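Local structure of folylpolyglutamate synthase protein FOLC (Mycobacterium tuberculosis, 2VOS) at residues H68-T72 with K216-I220; I197-H201 with H354-G358; G283-I289 with Q320-V326. The protein probably catalyses the ATP-dependent addition of L-glutamate to dihydropteroate, giving dihydrofolate, and the successive lengthening of the polyglutamate tail of tetrahydrofolate. All coordinates share one frame; numbering follows the deposited sequence.

Contact 1: H68-T72 with K216-I220; sequences HIAGT and KAGII. With GOL (glycerol), chain H.
I219, K216 and H68 carry this buried contact, in which a central strand, 66-70, of the mixed sheet of the P-loop NTPase-like domain meets the last part of helix 209-217 and the turn that follows. The strand runs straight into the ATP-binding P-loop, which opens here with G71 and T72 and continues through K75 and T76. I219 lies in the type I beta turn A217-I220. Its CG1 sits between the backbone N and the carbonyl carbon (chi1 70°), which sends CD1 over one face of the H68 imidazole, offset toward the rim, as a CH-pi contact, 4.2 Å from the ring centroid and 23° off the normal. The other branch also reaches the ring, with I219 CG2 3.6 Å from H68 CE1. I219 CD1 touches A70 CB as well, at 3.8 Å; H68 and A70 point from the same side of the strand. K216 works farther along. Its aliphatic chain runs past the backbone of G71, CD coming to 3.8 Å from G71 CA, and K216 CE lies 3.5 Å from T72 OG1. A bend at the last torsion (chi4 -64°) brings K216 NZ to glycerol O3, to which it donates at 2.9 Å, an oxygen also hydrogen-bonded to T72 OG1; the glycerol probably came from the crystallisation liquor. A water accepts from both K216 NZ and G71 N, tying the lysine to the start of the loop although no direct hydrogen bond joins the two segments. The imidazole is held at both nitrogens: NE2 is hydrogen-bonded to T184 OG1, while a second water, in the ring plane and 2.9 Å from H68 ND1, donates to I219 O, also at 2.9 Å.

Contact 2: I197-H201 with H354-G358; sequences ISIDH and HNPAG. With MG (magnesium ion), chain C; CO (cobalt (II) ion), chain F; ADP (adenosine-5'-diphosphate), chain B.
The two backbones come closest where D200 passes N355, their CA atoms 5.1 Å apart, just before helix 356-368 begins. N355 works in two directions, its CG set between the backbone N and the carbonyl carbon (chi1 72°). From there OD1 accepts from G358 N at 2.8 Å as the N-cap of that helix, met from above the carbonyl plane, while ND2 donates across the contact to I199 O at 3.0 Å (N-H...O 148°) and is also hydrogen-bonded to N73 OD1 of the P-loop. A water bridges S198 OG, I199 O and A357 N, so I199 O receives two donors. Beside this, D200 and H354 bind the magnesium ion, the carboxylate through OD2 at 2.2 Å and the imidazole through NE2, their planes 47° apart. D200 OD1 lies at the ring edge, 3.2 Å from H354 CD2, and has K385 as its salt-bridge partner; H354 ND1 is hydrogen-bonded to A352 O, which helps fix the ring's rotation. A metal-bound water donates to ADP O2B. H201 NE2 binds a cobalt ion with D203. The contact spans from the Mur ligase middle domain to the glutamate ligase domain: residues 197-201 follow strand 191-194 and rest through I197 and I199 on helix 209-217, facing the N-terminus of helix 356-368.

Contact 3: G283-I289 with Q320-V326; sequences GGVYSDI and QLDGDAV
G283 enters the contact through its carbonyl oxygen, which lies 3.4 Å from Q320 CD, where the edge strand 284-291 of a three-stranded antiparallel sheet meets the approach to helix 323-331. G284 follows with phi 137°, a value usual for glycine alone, and packs its backbone on the Q320 amide. V285 points away from residues 320-326, packs on Q278 and Q280 of strand 274-281 and contributes its carbonyl instead: Q320 NE2 donates to V285 O at 3.1 Å, with the oxygen in the plane of the amide but the donor well above the plane of the carbonyl. Y286 is the centre of the contact. Q320 arrives extended, with CG trans to the backbone N (chi1 -160°), and lays its chain over one face of the ring, NE2 standing 3.4 Å above the ring centre and the amide almost perpendicular to the ring. At the end of the tyrosine, L321 N donates to Y286 OH at 3.1 Å. L321 O and G323 CA sit at the ring edge, and V326 CG2 comes to 3.8 Å from Y286 CE1. Farther on, I289 CD1 meets V326 CG1 at 4.1 Å. D322 is the N-cap of helix 323-331, its OD1 accepting from D324 N. One buried tyrosine thus serves two chemistries: the ring packs toward G323 and V326 of the helix, the hydroxyl is bonded to the L321 amide before it and to E310 OE2 of helix 296-312, and the bond to V285 O fixes the orientation of the glutamine amide over the ring.

Contacts 1 and 2 adjoin at the edge of the ADP pocket, to which contact 1 contributes T72: T72 OG1 is hydrogen-bonded to S198 N at 3.0 Å, and K216 CD packs on I197 CG1, so the start of the P-loop, the last part of helix 209-217 and the metal-binding loop meet there. Contact 1 is buried and mostly apolar with bridging waters; contact 2, partly buried and rich in charge and metal, joins the middle domain to the glutamate ligase domain. Contact 3, partly buried with some exposed residues, lies far from the nucleotide on the outlying three-stranded sheet, its centre about 31 Å from that of contact 2, and joins strand to helix through a tyrosine and a glutamine.

Contact 1: H68-T72 with K216-I220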
ATOM      1  N   HIS A  68       3.989  -7.929  10.464  1.00 27.51           N
ATOM      2  CA  HIS A  68       2.678  -7.319  10.478  1.00 28.05           C
ATOM      3  C   HIS A  68       2.884  -5.831  10.299  1.00 27.24           C
ATOM      4  O   HIS A  68       3.646  -5.196  11.023  1.00 28.49           O
ATOM      5  CB  HIS A  68       1.966  -7.652  11.801  1.00 27.75           C
ATOM      6  CG  HIS A  68       0.477  -7.451  11.762  1.00 30.81           C
ATOM      7  ND1 HIS A  68      -0.326  -7.596  12.874  1.00 29.18           N
ATOM      8  CD2 HIS A  68      -0.355  -7.150  10.734  1.00 28.00           C
ATOM      9  CE1 HIS A  68      -1.588  -7.384  12.534  1.00 32.90           C
ATOM     10  NE2 HIS A  68      -1.633  -7.121  11.237  1.00 28.03           N
ATOM     11  N   ILE A  69       2.218  -5.235   9.312  1.00 25.83           N
ATOM     12  CA  ILE A  69       2.569  -3.887   8.923  1.00 24.48           C
ATOM     13  C   ILE A  69       1.375  -2.916   8.976  1.00 25.93           C
ATOM     14  O   ILE A  69       0.326  -3.170   8.345  1.00 26.28           O
ATOM     15  CB  ILE A  69       3.171  -3.889   7.449  1.00 25.14           C
ATOM     16  CG1 ILE A  69       4.446  -4.780   7.399  1.00 24.24           C
ATOM     17  CG2 ILE A  69       3.420  -2.498   6.954  1.00 22.69           C
ATOM     18  CD1 ILE A  69       4.720  -5.349   5.961  1.00 22.93           C
ATOM     19  N   ALA A  70       1.548  -1.806   9.717  1.00 26.16           N
ATOM     20  CA  ALA A  70       0.498  -0.753   9.828  1.00 26.36           C
ATOM     21  C   ALA A  70       1.142   0.566   9.535  1.00 26.64           C
ATOM     22  O   ALA A  70       2.387   0.657   9.391  1.00 25.30           O
ATOM     23  CB  ALA A  70      -0.132  -0.778  11.223  1.00 25.76           C
ATOM     24  N   GLY A  71       0.323   1.604   9.336  1.00 26.37           N
ATOM     25  CA  GLY A  71       0.860   2.937   9.120  1.00 27.77           C
ATOM     26  C   GLY A  71      -0.026   3.631   8.122  1.00 27.99           C
ATOM     27  O   GLY A  71      -1.032   3.052   7.705  1.00 29.04           O
ATOM     28  N   THR A  72       0.340   4.837   7.700  1.00 28.90           N
ATOM     29  CA  THR A  72      -0.493   5.559   6.763  1.00 27.74           C
ATOM     30  C   THR A  72       0.009   5.483   5.353  1.00 29.76           C
ATOM     31  O   THR A  72      -0.789   5.343   4.434  1.00 29.70           O
ATOM     32  CB  THR A  72      -0.624   7.058   7.137  1.00 28.78           C
ATOM     33  OG1 THR A  72      -1.158   7.113   8.473  1.00 27.53           O
ATOM     34  CG2 THR A  72      -1.637   7.703   6.207  1.00 28.20           C
ATOM     35  N   LYS A 216      -3.186   2.277  15.401  1.00 42.08           N
ATOM     36  CA  LYS A 216      -2.194   1.492  14.622  1.00 43.60           C
ATOM     37  C   LYS A 216      -1.276   0.696  15.531  1.00 44.00           C
ATOM     38  O   LYS A 216      -0.812  -0.378  15.152  1.00 45.15           O
ATOM     39  CB  LYS A 216      -1.374   2.390  13.705  1.00 43.05           C
ATOM     40  CG  LYS A 216      -2.322   3.243  12.820  1.00 44.98           C
ATOM     41  CD  LYS A 216      -1.516   4.039  11.810  1.00 45.02           C
ATOM     42  CE  LYS A 216      -2.411   5.025  11.032  1.00 46.97           C
ATOM     43  NZ  LYS A 216      -3.433   4.277  10.217  1.00 40.91           N
ATOM     44  N   ALA A 217      -0.978   1.244  16.714  1.00 42.27           N
ATOM     45  CA  ALA A 217      -0.109   0.584  17.660  1.00 41.89           C
ATOM     46  C   ALA A 217      -0.739  -0.702  18.158  1.00 42.28           C
ATOM     47  O   ALA A 217      -0.040  -1.542  18.740  1.00 42.82           O
ATOM     48  CB  ALA A 217       0.188   1.500  18.832  1.00 42.03           C
ATOM     49  N   GLY A 218      -2.047  -0.869  17.962  1.00 41.90           N
ATOM     50  CA  GLY A 218      -2.702  -2.091  18.437  1.00 41.61           C
ATOM     51  C   GLY A 218      -2.162  -3.375  17.793  1.00 42.25           C
ATOM     52  O   GLY A 218      -2.475  -4.465  18.249  1.00 42.95           O
ATOM     53  N   ILE A 219      -1.309  -3.284  16.765  1.00 39.73           N
ATOM     54  CA  ILE A 219      -0.768  -4.524  16.222  1.00 39.65           C
ATOM     55  C   ILE A 219       0.512  -4.961  16.959  1.00 40.16           C
ATOM     56  O   ILE A 219       1.069  -6.050  16.690  1.00 40.70           O
ATOM     57  CB  ILE A 219      -0.512  -4.451  14.658  1.00 39.04           C
ATOM     58  CG1 ILE A 219       0.679  -3.504  14.340  1.00 39.06           C
ATOM     59  CG2 ILE A 219      -1.821  -4.082  13.917  1.00 36.34           C
ATOM     60  CD1 ILE A 219       1.353  -3.796  12.975  1.00 38.00           C
ATOM     61  N   ILE A 220       1.013  -4.108  17.844  1.00 38.96           N
ATOM     62  CA  ILE A 220       2.194  -4.479  18.617  1.00 40.42           C
ATOM     63  C   ILE A 220       1.665  -5.238  19.854  1.00 42.65           C
ATOM     64  O   ILE A 220       1.062  -4.609  20.733  1.00 41.95           O
ATOM     65  CB  ILE A 220       2.976  -3.198  19.101  1.00 40.80           C
ATOM     66  CG1 ILE A 220       3.403  -2.298  17.917  1.00 41.00           C
ATOM     67  CG2 ILE A 220       4.191  -3.575  19.964  1.00 36.89           C
ATOM     68  CD1 ILE A 220       3.750  -0.826  18.327  1.00 37.65           C
TER
HETATM   69  C1  GOL H1496      -6.854   8.483   9.606  1.00 39.32           C
HETATM   70  O1  GOL H1496      -6.677   9.643   8.810  1.00 37.72           O
HETATM   71  C2  GOL H1496      -6.109   7.322   8.964  1.00 36.74           C
HETATM   72  O2  GOL H1496      -6.647   6.972   7.687  1.00 33.41           O
HETATM   73  C3  GOL H1496      -4.621   7.677   8.858  1.00 37.75           C
HETATM   74  O3  GOL H1496      -3.940   6.493   8.478  1.00 40.15           O
HETATM   75  O   HOH W   1       0.306  -8.589  15.502  1.00 28.76           O
HETATM   76  O   HOH W   2      -2.662   1.223   9.588  1.00 36.10           O

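Contact 2: I197-H201 with H354-G358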
ATOM      1  N   ILE A 197       2.995   7.766   9.788  1.00 41.35           N
ATOM      2  CA  ILE A 197       1.585   8.055  10.044  1.00 40.79           C
ATOM      3  C   ILE A 197       1.241   9.533   9.741  1.00 41.24           C
ATOM      4  O   ILE A 197       1.997  10.441  10.105  1.00 41.47           O
ATOM      5  CB  ILE A 197       1.268   7.679  11.508  1.00 40.98           C
ATOM      6  CG1 ILE A 197       1.389   6.151  11.677  1.00 40.56           C
ATOM      7  CG2 ILE A 197      -0.102   8.198  11.913  1.00 39.59           C
ATOM      8  CD1 ILE A 197       1.477   5.716  13.150  1.00 39.33           C
ATOM      9  N   SER A 198       0.107   9.786   9.090  1.00 40.02           N
ATOM     10  CA  SER A 198      -0.374  11.153   8.821  1.00 41.25           C
ATOM     11  C   SER A 198      -1.854  11.016   8.551  1.00 40.93           C
ATOM     12  O   SER A 198      -2.436  10.017   8.928  1.00 43.08           O
ATOM     13  CB  SER A 198       0.350  11.797   7.640  1.00 40.54           C
ATOM     14  OG  SER A 198       0.137  11.012   6.491  1.00 42.82           O
ATOM     15  N   ILE A 199      -2.472  11.980   7.893  1.00 41.72           N
ATOM     16  CA  ILE A 199      -3.925  11.913   7.651  1.00 41.88           C
ATOM     17  C   ILE A 199      -4.162  11.224   6.304  1.00 40.58           C
ATOM     18  O   ILE A 199      -3.415  11.401   5.339  1.00 40.70           O
ATOM     19  CB  ILE A 199      -4.532  13.286   7.579  1.00 41.78           C
ATOM     20  CG1 ILE A 199      -4.475  13.999   8.961  1.00 46.25           C
ATOM     21  CG2 ILE A 199      -6.006  13.229   7.073  1.00 44.30           C
ATOM     22  CD1 ILE A 199      -5.062  13.179  10.131  1.00 47.51           C
ATOM     23  N   ASP A 200      -5.208  10.430   6.240  1.00 40.31           N
ATOM     24  CA  ASP A 200      -5.609   9.873   4.957  1.00 39.07           C
ATOM     25  C   ASP A 200      -7.098   9.886   4.891  1.00 38.13           C
ATOM     26  O   ASP A 200      -7.661  10.650   4.150  1.00 38.27           O
ATOM     27  CB  ASP A 200      -5.061   8.464   4.833  1.00 39.86           C
ATOM     28  CG  ASP A 200      -5.670   7.699   3.667  1.00 42.67           C
ATOM     29  OD1 ASP A 200      -6.311   8.243   2.795  1.00 48.51           O
ATOM     30  OD2 ASP A 200      -5.549   6.511   3.648  1.00 49.34           O
ATOM     31  N   HIS A 201      -7.740   9.024   5.663  1.00 38.64           N
ATOM     32  CA  HIS A 201      -9.199   9.020   5.792  1.00 37.83           C
ATOM     33  C   HIS A 201      -9.689  10.206   6.614  1.00 36.53           C
ATOM     34  O   HIS A 201      -9.248  10.409   7.721  1.00 37.20           O
ATOM     35  CB  HIS A 201      -9.663   7.706   6.455  1.00 37.72           C
ATOM     36  CG  HIS A 201     -11.142   7.625   6.558  1.00 38.89           C
ATOM     37  ND1 HIS A 201     -11.941   7.323   5.473  1.00 41.22           N
ATOM     38  CD2 HIS A 201     -11.985   7.913   7.583  1.00 44.04           C
ATOM     39  CE1 HIS A 201     -13.210   7.414   5.829  1.00 44.10           C
ATOM     40  NE2 HIS A 201     -13.265   7.784   7.099  1.00 41.96           N
ATOM     41  N   HIS A 354      -3.182   9.181  -2.569  1.00 42.33           N
ATOM     42  CA  HIS A 354      -4.565   9.496  -2.230  1.00 42.84           C
ATOM     43  C   HIS A 354      -4.627  10.196  -0.846  1.00 42.11           C
ATOM     44  O   HIS A 354      -5.685  10.182  -0.151  1.00 41.15           O
ATOM     45  CB  HIS A 354      -5.436   8.245  -2.223  1.00 41.24           C
ATOM     46  CG  HIS A 354      -4.978   7.221  -1.256  1.00 43.48           C
ATOM     47  ND1 HIS A 354      -4.202   6.148  -1.636  1.00 46.09           N
ATOM     48  CD2 HIS A 354      -5.143   7.117   0.079  1.00 41.65           C
ATOM     49  CE1 HIS A 354      -3.946   5.405  -0.580  1.00 44.77           C
ATOM     50  NE2 HIS A 354      -4.502   5.969   0.471  1.00 46.45           N
ATOM     51  N   ASN A 355      -3.509  10.825  -0.466  1.00 41.66           N
ATOM     52  CA  ASN A 355      -3.523  11.672   0.719  1.00 40.95           C
ATOM     53  C   ASN A 355      -2.409  12.730   0.563  1.00 40.99           C
ATOM     54  O   ASN A 355      -1.593  12.643  -0.350  1.00 41.56           O
ATOM     55  CB  ASN A 355      -3.371  10.857   2.028  1.00 40.31           C
ATOM     56  CG  ASN A 355      -1.910  10.277   2.216  1.00 43.13           C
ATOM     57  OD1 ASN A 355      -1.181  10.159   1.258  1.00 44.54           O
ATOM     58  ND2 ASN A 355      -1.504   9.997   3.441  1.00 43.91           N
ATOM     59  N   PRO A 356      -2.380  13.736   1.451  1.00 41.48           N
ATOM     60  CA  PRO A 356      -1.418  14.832   1.246  1.00 41.70           C
ATOM     61  C   PRO A 356       0.022  14.346   1.313  1.00 43.27           C
ATOM     62  O   PRO A 356       0.796  14.713   0.443  1.00 43.42           O
ATOM     63  CB  PRO A 356      -1.713  15.793   2.393  1.00 41.40           C
ATOM     64  CG  PRO A 356      -3.221  15.632   2.572  1.00 41.15           C
ATOM     65  CD  PRO A 356      -3.424  14.098   2.422  1.00 40.54           C
ATOM     66  N   ALA A 357       0.384  13.548   2.324  1.00 44.40           N
ATOM     67  CA  ALA A 357       1.742  12.993   2.380  1.00 44.08           C
ATOM     68  C   ALA A 357       2.154  12.240   1.085  1.00 44.79           C
ATOM     69  O   ALA A 357       3.266  12.457   0.596  1.00 43.32           O
ATOM     70  CB  ALA A 357       1.940  12.103   3.589  1.00 44.47           C
ATOM     71  N   GLY A 358       1.292  11.358   0.546  1.00 43.37           N
ATOM     72  CA  GLY A 358       1.617  10.657  -0.676  1.00 43.13           C
ATOM     73  C   GLY A 358       1.685  11.596  -1.892  1.00 44.56           C
ATOM     74  O   GLY A 358       2.552  11.422  -2.766  1.00 46.28           O
TER
HETATM   75 MG    MG C1491      -4.314   5.165   2.348  1.00 39.43          MG
HETATM   76 CO    CO F1494     -15.050   7.680   8.630  1.00 50.26          CO
HETATM   77  PB  ADP B1490      -0.194   2.109   1.761  1.00 32.04           P
HETATM   78  O1B ADP B1490      -0.218   0.618   1.548  1.00 29.25           O
HETATM   79  O2B ADP B1490      -1.437   2.793   1.265  1.00 33.59           O
HETATM   80  O3B ADP B1490       0.250   2.582   3.112  1.00 30.87           O
HETATM   81  PA  ADP B1490       1.616   2.273  -0.581  1.00 32.77           P
HETATM   82  O1A ADP B1490       0.516   1.599  -1.388  1.00 31.51           O
HETATM   83  O2A ADP B1490       3.076   1.850  -0.583  1.00 26.12           O
HETATM   84  O3A ADP B1490       1.055   2.693   0.898  1.00 31.81           O
HETATM   85  O5' ADP B1490       1.671   3.754  -1.248  1.00 35.29           O
HETATM   86  C5' ADP B1490       0.524   4.543  -1.594  1.00 33.51           C
HETATM   87  C4' ADP B1490       1.085   5.881  -2.122  1.00 39.19           C
HETATM   88  O4' ADP B1490       1.755   6.572  -1.031  1.00 34.70           O
HETATM   89  C3' ADP B1490       2.213   5.736  -3.140  1.00 41.59           C
HETATM   90  O3' ADP B1490       1.731   5.890  -4.460  1.00 47.10           O
HETATM   91  C2' ADP B1490       3.180   6.869  -2.946  1.00 42.55           C
HETATM   92  O2' ADP B1490       2.564   8.058  -3.549  1.00 48.77           O
HETATM   93  C1' ADP B1490       3.003   7.157  -1.477  1.00 37.44           C
HETATM   94  N9  ADP B1490       4.013   6.569  -0.551  1.00 34.80           N
HETATM   95  C8  ADP B1490       4.443   5.273  -0.381  1.00 32.19           C
HETATM   96  N7  ADP B1490       5.344   5.217   0.644  1.00 31.85           N
HETATM   97  C5  ADP B1490       5.394   6.465   1.196  1.00 31.30           C
HETATM   98  C6  ADP B1490       6.092   7.109   2.315  1.00 33.48           C
HETATM   99  N6  ADP B1490       6.942   6.407   3.095  1.00 30.42           N
HETATM  100  N1  ADP B1490       5.884   8.421   2.476  1.00 30.70           N
HETATM  101  C2  ADP B1490       5.095   9.208   1.700  1.00 31.87           C
HETATM  102  N3  ADP B1490       4.386   8.692   0.662  1.00 32.58           N
HETATM  103  C4  ADP B1490       4.537   7.353   0.394  1.00 34.00           C
HETATM  104  O   HOH W   3      -1.002  12.969   4.747  1.00 32.06           O
HETATM  105  O   HOH W   4      -6.496  11.850   2.219  1.00 28.88           O
HETATM  106  O   HOH W   5      -6.121   4.526   2.330  1.00 43.24           O
HETATM  107  O   HOH W   6      -2.001   5.418   1.972  1.00 59.95           O
HETATM  108  O   HOH W   7     -13.922   6.739  10.140  1.00 44.39           O
HETATM  109  O   HOH W   8     -15.658   8.625   7.274  1.00 33.78           O

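Contact 3: G283-I289 with Q320-V326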
ATOM      1  N   GLY A 283      22.084  -4.889  11.806  1.00 43.49           N
ATOM      2  CA  GLY A 283      23.303  -5.667  11.822  1.00 43.54           C
ATOM      3  C   GLY A 283      24.487  -5.020  11.107  1.00 44.61           C
ATOM      4  O   GLY A 283      25.559  -5.625  11.011  1.00 45.39           O
ATOM      5  N   GLY A 284      24.346  -3.779  10.640  1.00 43.35           N
ATOM      6  CA  GLY A 284      25.499  -3.082  10.071  1.00 43.88           C
ATOM      7  C   GLY A 284      25.181  -2.311   8.791  1.00 44.03           C
ATOM      8  O   GLY A 284      24.011  -2.094   8.451  1.00 43.18           O
ATOM      9  N   VAL A 285      26.218  -1.920   8.062  1.00 43.00           N
ATOM     10  CA  VAL A 285      26.043  -1.146   6.857  1.00 43.60           C
ATOM     11  C   VAL A 285      25.952  -2.048   5.612  1.00 44.30           C
ATOM     12  O   VAL A 285      26.789  -2.918   5.395  1.00 44.33           O
ATOM     13  CB  VAL A 285      27.202  -0.162   6.695  1.00 44.41           C
ATOM     14  CG1 VAL A 285      27.064   0.676   5.412  1.00 42.26           C
ATOM     15  CG2 VAL A 285      27.291   0.728   7.937  1.00 45.41           C
ATOM     16  N   TYR A 286      24.921  -1.849   4.791  1.00 43.55           N
ATOM     17  CA  TYR A 286      24.786  -2.567   3.556  1.00 41.83           C
ATOM     18  C   TYR A 286      24.936  -1.544   2.430  1.00 41.85           C
ATOM     19  O   TYR A 286      24.214  -0.566   2.410  1.00 42.28           O
ATOM     20  CB  TYR A 286      23.415  -3.241   3.486  1.00 41.75           C
ATOM     21  CG  TYR A 286      23.099  -4.215   4.639  1.00 43.52           C
ATOM     22  CD1 TYR A 286      23.271  -5.595   4.504  1.00 47.63           C
ATOM     23  CD2 TYR A 286      22.652  -3.745   5.844  1.00 44.05           C
ATOM     24  CE1 TYR A 286      22.986  -6.488   5.578  1.00 50.91           C
ATOM     25  CE2 TYR A 286      22.373  -4.618   6.922  1.00 49.90           C
ATOM     26  CZ  TYR A 286      22.516  -5.992   6.768  1.00 51.24           C
ATOM     27  OH  TYR A 286      22.183  -6.843   7.826  1.00 58.44           O
ATOM     28  N   SER A 287      25.846  -1.783   1.478  1.00 42.02           N
ATOM     29  CA  SER A 287      26.214  -0.789   0.425  1.00 43.01           C
ATOM     30  C   SER A 287      25.778  -1.181  -0.985  1.00 42.03           C
ATOM     31  O   SER A 287      25.533  -2.327  -1.216  1.00 41.09           O
ATOM     32  CB  SER A 287      27.734  -0.628   0.408  1.00 43.19           C
ATOM     33  OG  SER A 287      28.163  -0.223   1.706  1.00 50.03           O
ATOM     34  N   ASP A 288      25.747  -0.226  -1.912  1.00 42.41           N
ATOM     35  CA  ASP A 288      25.435  -0.476  -3.317  1.00 44.16           C
ATOM     36  C   ASP A 288      24.123  -1.227  -3.493  1.00 42.01           C
ATOM     37  O   ASP A 288      24.034  -2.166  -4.284  1.00 40.74           O
ATOM     38  CB  ASP A 288      26.543  -1.278  -4.004  1.00 46.14           C
ATOM     39  CG  ASP A 288      26.534  -1.111  -5.603  1.00 57.56           C
ATOM     40  OD1 ASP A 288      26.128   0.012  -6.115  1.00 64.60           O
ATOM     41  OD2 ASP A 288      26.976  -2.087  -6.345  1.00 63.71           O
ATOM     42  N   ILE A 289      23.115  -0.832  -2.732  1.00 40.19           N
ATOM     43  CA  ILE A 289      21.805  -1.368  -2.929  1.00 39.78           C
ATOM     44  C   ILE A 289      21.121  -0.632  -4.094  1.00 40.68           C
ATOM     45  O   ILE A 289      20.840   0.571  -3.982  1.00 41.46           O
ATOM     46  CB  ILE A 289      20.982  -1.228  -1.683  1.00 40.72           C
ATOM     47  CG1 ILE A 289      21.552  -2.165  -0.612  1.00 40.18           C
ATOM     48  CG2 ILE A 289      19.506  -1.637  -1.983  1.00 39.53           C
ATOM     49  CD1 ILE A 289      21.045  -1.862   0.777  1.00 38.27           C
ATOM     50  N   GLN A 320      24.908  -9.998  10.887  1.00 46.32           N
ATOM     51  CA  GLN A 320      24.425  -9.336   9.698  1.00 47.08           C
ATOM     52  C   GLN A 320      23.792 -10.309   8.670  1.00 45.14           C
ATOM     53  O   GLN A 320      24.284 -11.424   8.448  1.00 45.26           O
ATOM     54  CB  GLN A 320      25.601  -8.544   9.079  1.00 48.61           C
ATOM     55  CG  GLN A 320      25.151  -7.421   8.115  1.00 51.42           C
ATOM     56  CD  GLN A 320      26.302  -6.450   7.766  1.00 58.99           C
ATOM     57  OE1 GLN A 320      27.448  -6.614   8.213  1.00 59.58           O
ATOM     58  NE2 GLN A 320      25.982  -5.428   6.966  1.00 60.60           N
ATOM     59  N   LEU A 321      22.739  -9.886   7.990  1.00 44.75           N
ATOM     60  CA  LEU A 321      22.207 -10.702   6.877  1.00 42.81           C
ATOM     61  C   LEU A 321      23.225 -10.718   5.727  1.00 42.00           C
ATOM     62  O   LEU A 321      23.933  -9.757   5.553  1.00 41.28           O
ATOM     63  CB  LEU A 321      20.899 -10.103   6.358  1.00 42.99           C
ATOM     64  CG  LEU A 321      19.676 -10.012   7.280  1.00 41.74           C
ATOM     65  CD1 LEU A 321      18.551  -9.322   6.506  1.00 39.74           C
ATOM     66  CD2 LEU A 321      19.281 -11.404   7.733  1.00 43.38           C
ATOM     67  N   ASP A 322      23.279 -11.784   4.936  1.00 42.26           N
ATOM     68  CA  ASP A 322      24.151 -11.847   3.735  1.00 42.96           C
ATOM     69  C   ASP A 322      23.899 -10.608   2.876  1.00 42.46           C
ATOM     70  O   ASP A 322      22.801 -10.470   2.379  1.00 43.26           O
ATOM     71  CB  ASP A 322      23.703 -13.029   2.905  1.00 44.49           C
ATOM     72  CG  ASP A 322      24.549 -13.249   1.674  1.00 48.39           C
ATOM     73  OD1 ASP A 322      25.370 -12.396   1.278  1.00 52.05           O
ATOM     74  OD2 ASP A 322      24.448 -14.362   1.142  1.00 56.13           O
ATOM     75  N   GLY A 323      24.893  -9.747   2.667  1.00 41.59           N
ATOM     76  CA  GLY A 323      24.704  -8.531   1.843  1.00 39.99           C
ATOM     77  C   GLY A 323      24.310  -8.790   0.382  1.00 38.30           C
ATOM     78  O   GLY A 323      23.571  -8.001  -0.210  1.00 37.99           O
ATOM     79  N   ASP A 324      24.797  -9.885  -0.216  1.00 36.97           N
ATOM     80  CA  ASP A 324      24.367 -10.238  -1.587  1.00 36.29           C
ATOM     81  C   ASP A 324      22.875 -10.546  -1.623  1.00 36.75           C
ATOM     82  O   ASP A 324      22.208 -10.237  -2.611  1.00 36.93           O
ATOM     83  CB  ASP A 324      25.130 -11.467  -2.111  1.00 34.68           C
ATOM     84  CG  ASP A 324      26.606 -11.174  -2.352  1.00 36.13           C
ATOM     85  OD1 ASP A 324      27.019  -9.985  -2.238  1.00 35.88           O
ATOM     86  OD2 ASP A 324      27.380 -12.098  -2.673  1.00 30.34           O
ATOM     87  N   ALA A 325      22.350 -11.195  -0.573  1.00 35.30           N
ATOM     88  CA  ALA A 325      20.924 -11.525  -0.583  1.00 37.41           C
ATOM     89  C   ALA A 325      20.092 -10.237  -0.393  1.00 37.79           C
ATOM     90  O   ALA A 325      19.015 -10.018  -1.008  1.00 38.53           O
ATOM     91  CB  ALA A 325      20.620 -12.542   0.550  1.00 38.10           C
ATOM     92  N   VAL A 326      20.584  -9.346   0.472  1.00 38.62           N
ATOM     93  CA  VAL A 326      19.893  -8.058   0.635  1.00 37.76           C
ATOM     94  C   VAL A 326      19.914  -7.277  -0.718  1.00 38.64           C
ATOM     95  O   VAL A 326      18.913  -6.721  -1.104  1.00 37.51           O
ATOM     96  CB  VAL A 326      20.564  -7.222   1.716  1.00 39.61           C
ATOM     97  CG1 VAL A 326      20.120  -5.744   1.667  1.00 39.61           C
ATOM     98  CG2 VAL A 326      20.413  -7.917   3.164  1.00 37.13           C
TER